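Local coordinates for mitogen-activated protein kinase, putative (Map kinase-like protein) (Leishmania major, PDB 3PG1) that probably phosphorylates serine and threonine residues of protein substrates with ATP, as a parasite member of the MAP kinase family, at residues A[302-305]-A[306-309]. Numbering follows the deposited sequence.
Sequences EFNP and QRRI
Arg308 and Asn304 both hold CG trans to their own backbone nitrogen (chi1 -162° and 178°); this sets the Asn304 carboxamide beside the start of the turn, facing Gln306, while Arg308 bends at chi3, which carries its guanidinium back along the chain to the carbonyls of Glu302 and Phe303. There it meets Glu302 O side-on: Arg308 NE at 2.9 Å and Arg308 NH2 at 3.1 Å share that one oxygen, which lies in the guanidinium plane. Arg308 NH2 also makes a weak bond to Phe303 O. Pro305 covers one guanidinium face, its CA centred 3.7 Å above the plane, while Arg308 NH1 goes on to a salt bridge with Glu203 and a hydrogen bond to Leu214 O; together with the bonds to Glu302 O, these contacts restrict its rotation. Asn304 OD1 accepts the N-H of Gln306 at 2.9 Å from above the carboxamide plane, an Asx turn leading into the 3-10 turn that starts at Pro305, and Asn304 ND2 gives a fairly straight bond to Gln306 OE1 at 3.0 Å. The chain itself closes through Arg307 N to Asn304 O (3.0 Å) and Arg308 N to Pro305 O. The Arg308-Glu203 pair, joining this turn to the Ala-Pro-Glu motif, is the conserved C-lobe salt bridge of eukaryotic protein kinases.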
ATOM      1  N   GLU A 302      -0.535  15.763 -11.867  1.00 25.59           N
ATOM      2  CA  GLU A 302      -0.495  17.209 -11.666  1.00 25.12           C
ATOM      3  C   GLU A 302       0.440  17.438 -10.499  1.00 24.67           C
ATOM      4  O   GLU A 302       0.251  16.824  -9.457  1.00 21.23           O
ATOM      5  CB  GLU A 302      -1.887  17.804 -11.310  1.00 25.71           C
ATOM      6  CG  GLU A 302      -2.692  18.089 -12.552  1.00 33.34           C
ATOM      7  CD  GLU A 302      -2.282  19.307 -13.363  1.00 37.69           C
ATOM      8  OE1 GLU A 302      -1.454  20.123 -12.897  1.00 30.15           O
ATOM      9  OE2 GLU A 302      -2.852  19.463 -14.461  1.00 38.19           O
ATOM     10  N   PHE A 303       1.408  18.334 -10.664  1.00 23.43           N
ATOM     11  CA  PHE A 303       2.393  18.631  -9.612  1.00 24.06           C
ATOM     12  C   PHE A 303       1.671  19.105  -8.344  1.00 25.23           C
ATOM     13  O   PHE A 303       1.971  18.665  -7.231  1.00 22.89           O
ATOM     14  CB  PHE A 303       3.344  19.739 -10.114  1.00 26.86           C
ATOM     15  CG  PHE A 303       4.530  19.975  -9.209  1.00 27.85           C
ATOM     16  CD1 PHE A 303       5.747  19.347  -9.454  1.00 29.01           C
ATOM     17  CD2 PHE A 303       4.420  20.796  -8.086  1.00 29.50           C
ATOM     18  CE1 PHE A 303       6.853  19.571  -8.614  1.00 29.41           C
ATOM     19  CE2 PHE A 303       5.520  20.998  -7.227  1.00 31.43           C
ATOM     20  CZ  PHE A 303       6.736  20.413  -7.521  1.00 29.38           C
ATOM     21  N   ASN A 304       0.708  19.990  -8.516  1.00 23.01           N
ATOM     22  CA  ASN A 304      -0.014  20.541  -7.374  1.00 23.70           C
ATOM     23  C   ASN A 304      -1.235  19.651  -7.048  1.00 25.74           C
ATOM     24  O   ASN A 304      -2.134  19.556  -7.889  1.00 25.59           O
ATOM     25  CB  ASN A 304      -0.451  21.993  -7.700  1.00 26.29           C
ATOM     26  CG  ASN A 304      -1.262  22.669  -6.619  1.00 38.24           C
ATOM     27  OD1 ASN A 304      -1.568  22.061  -5.607  1.00 24.89           O
ATOM     28  ND2 ASN A 304      -1.563  23.977  -6.764  1.00 30.71           N
ATOM     29  N   PRO A 305      -1.328  19.060  -5.814  1.00 24.45           N
ATOM     30  CA  PRO A 305      -2.506  18.225  -5.462  1.00 23.19           C
ATOM     31  C   PRO A 305      -3.856  18.943  -5.536  1.00 22.96           C
ATOM     32  O   PRO A 305      -4.871  18.288  -5.792  1.00 22.52           O
ATOM     33  CB  PRO A 305      -2.216  17.807  -4.008  1.00 24.50           C
ATOM     34  CG  PRO A 305      -1.299  18.818  -3.521  1.00 27.78           C
ATOM     35  CD  PRO A 305      -0.391  19.122  -4.673  1.00 23.77           C
ATOM     36  N   GLN A 306      -3.880  20.278  -5.383  1.00 22.31           N
ATOM     37  CA  GLN A 306      -5.154  21.030  -5.484  1.00 24.06           C
ATOM     38  C   GLN A 306      -5.785  20.865  -6.890  1.00 29.35           C
ATOM     39  O   GLN A 306      -6.978  21.047  -6.991  1.00 29.86           O
ATOM     40  CB  GLN A 306      -4.917  22.538  -5.274  1.00 24.97           C
ATOM     41  CG  GLN A 306      -4.271  22.802  -3.917  1.00 28.04           C
ATOM     42  CD  GLN A 306      -3.843  24.204  -3.693  1.00 30.70           C
ATOM     43  OE1 GLN A 306      -3.345  24.903  -4.591  1.00 31.27           O
ATOM     44  NE2 GLN A 306      -3.967  24.635  -2.452  1.00 27.57           N
ATOM     45  N   ARG A 307      -4.990  20.545  -7.952  1.00 23.91           N
ATOM     46  CA  ARG A 307      -5.494  20.391  -9.343  1.00 23.96           C
ATOM     47  C   ARG A 307      -5.458  18.935  -9.783  1.00 25.70           C
ATOM     48  O   ARG A 307      -5.744  18.665 -10.957  1.00 26.29           O
ATOM     49  CB  ARG A 307      -4.560  21.155 -10.350  1.00 28.25           C
ATOM     50  CG  ARG A 307      -4.533  22.640 -10.249  1.00 37.23           C
ATOM     51  CD  ARG A 307      -3.574  23.295 -11.251  1.00 28.46           C
ATOM     52  NE  ARG A 307      -2.685  24.221 -10.525  1.00 48.93           N
ATOM     53  CZ  ARG A 307      -2.965  25.494 -10.265  1.00 60.75           C
ATOM     54  NH1 ARG A 307      -4.063  26.055 -10.752  1.00 64.83           N
ATOM     55  NH2 ARG A 307      -2.130  26.227  -9.550  1.00 49.63           N
ATOM     56  N   ARG A 308      -5.003  18.036  -8.914  1.00 20.41           N
ATOM     57  CA  ARG A 308      -4.844  16.596  -9.202  1.00 20.24           C
ATOM     58  C   ARG A 308      -6.204  15.873  -9.190  1.00 22.95           C
ATOM     59  O   ARG A 308      -7.063  16.091  -8.303  1.00 20.28           O
ATOM     60  CB  ARG A 308      -3.816  15.949  -8.258  1.00 19.31           C
ATOM     61  CG  ARG A 308      -3.279  14.573  -8.777  1.00 19.38           C
ATOM     62  CD  ARG A 308      -2.214  13.996  -7.824  1.00 19.49           C
ATOM     63  NE  ARG A 308      -1.121  14.983  -7.641  1.00 22.65           N
ATOM     64  CZ  ARG A 308      -0.466  15.210  -6.498  1.00 23.64           C
ATOM     65  NH1 ARG A 308      -0.712  14.466  -5.426  1.00 18.46           N
ATOM     66  NH2 ARG A 308       0.490  16.133  -6.443  1.00 20.82           N
ATOM     67  N   ILE A 309      -6.409  15.040 -10.193  1.00 19.24           N
ATOM     68  CA  ILE A 309      -7.708  14.372 -10.383  1.00 19.31           C
ATOM     69  C   ILE A 309      -8.027  13.455  -9.177  1.00 24.59           C
ATOM     70  O   ILE A 309      -7.142  12.784  -8.685  1.00 24.29           O
ATOM     71  CB  ILE A 309      -7.779  13.637 -11.749  1.00 22.53           C
ATOM     72  CG1 ILE A 309      -9.239  13.185 -12.102  1.00 21.36           C
ATOM     73  CG2 ILE A 309      -6.803  12.403 -11.779  1.00 22.73           C
ATOM     74  CD1 ILE A 309      -9.395  12.639 -13.587  1.00 20.84           C
TER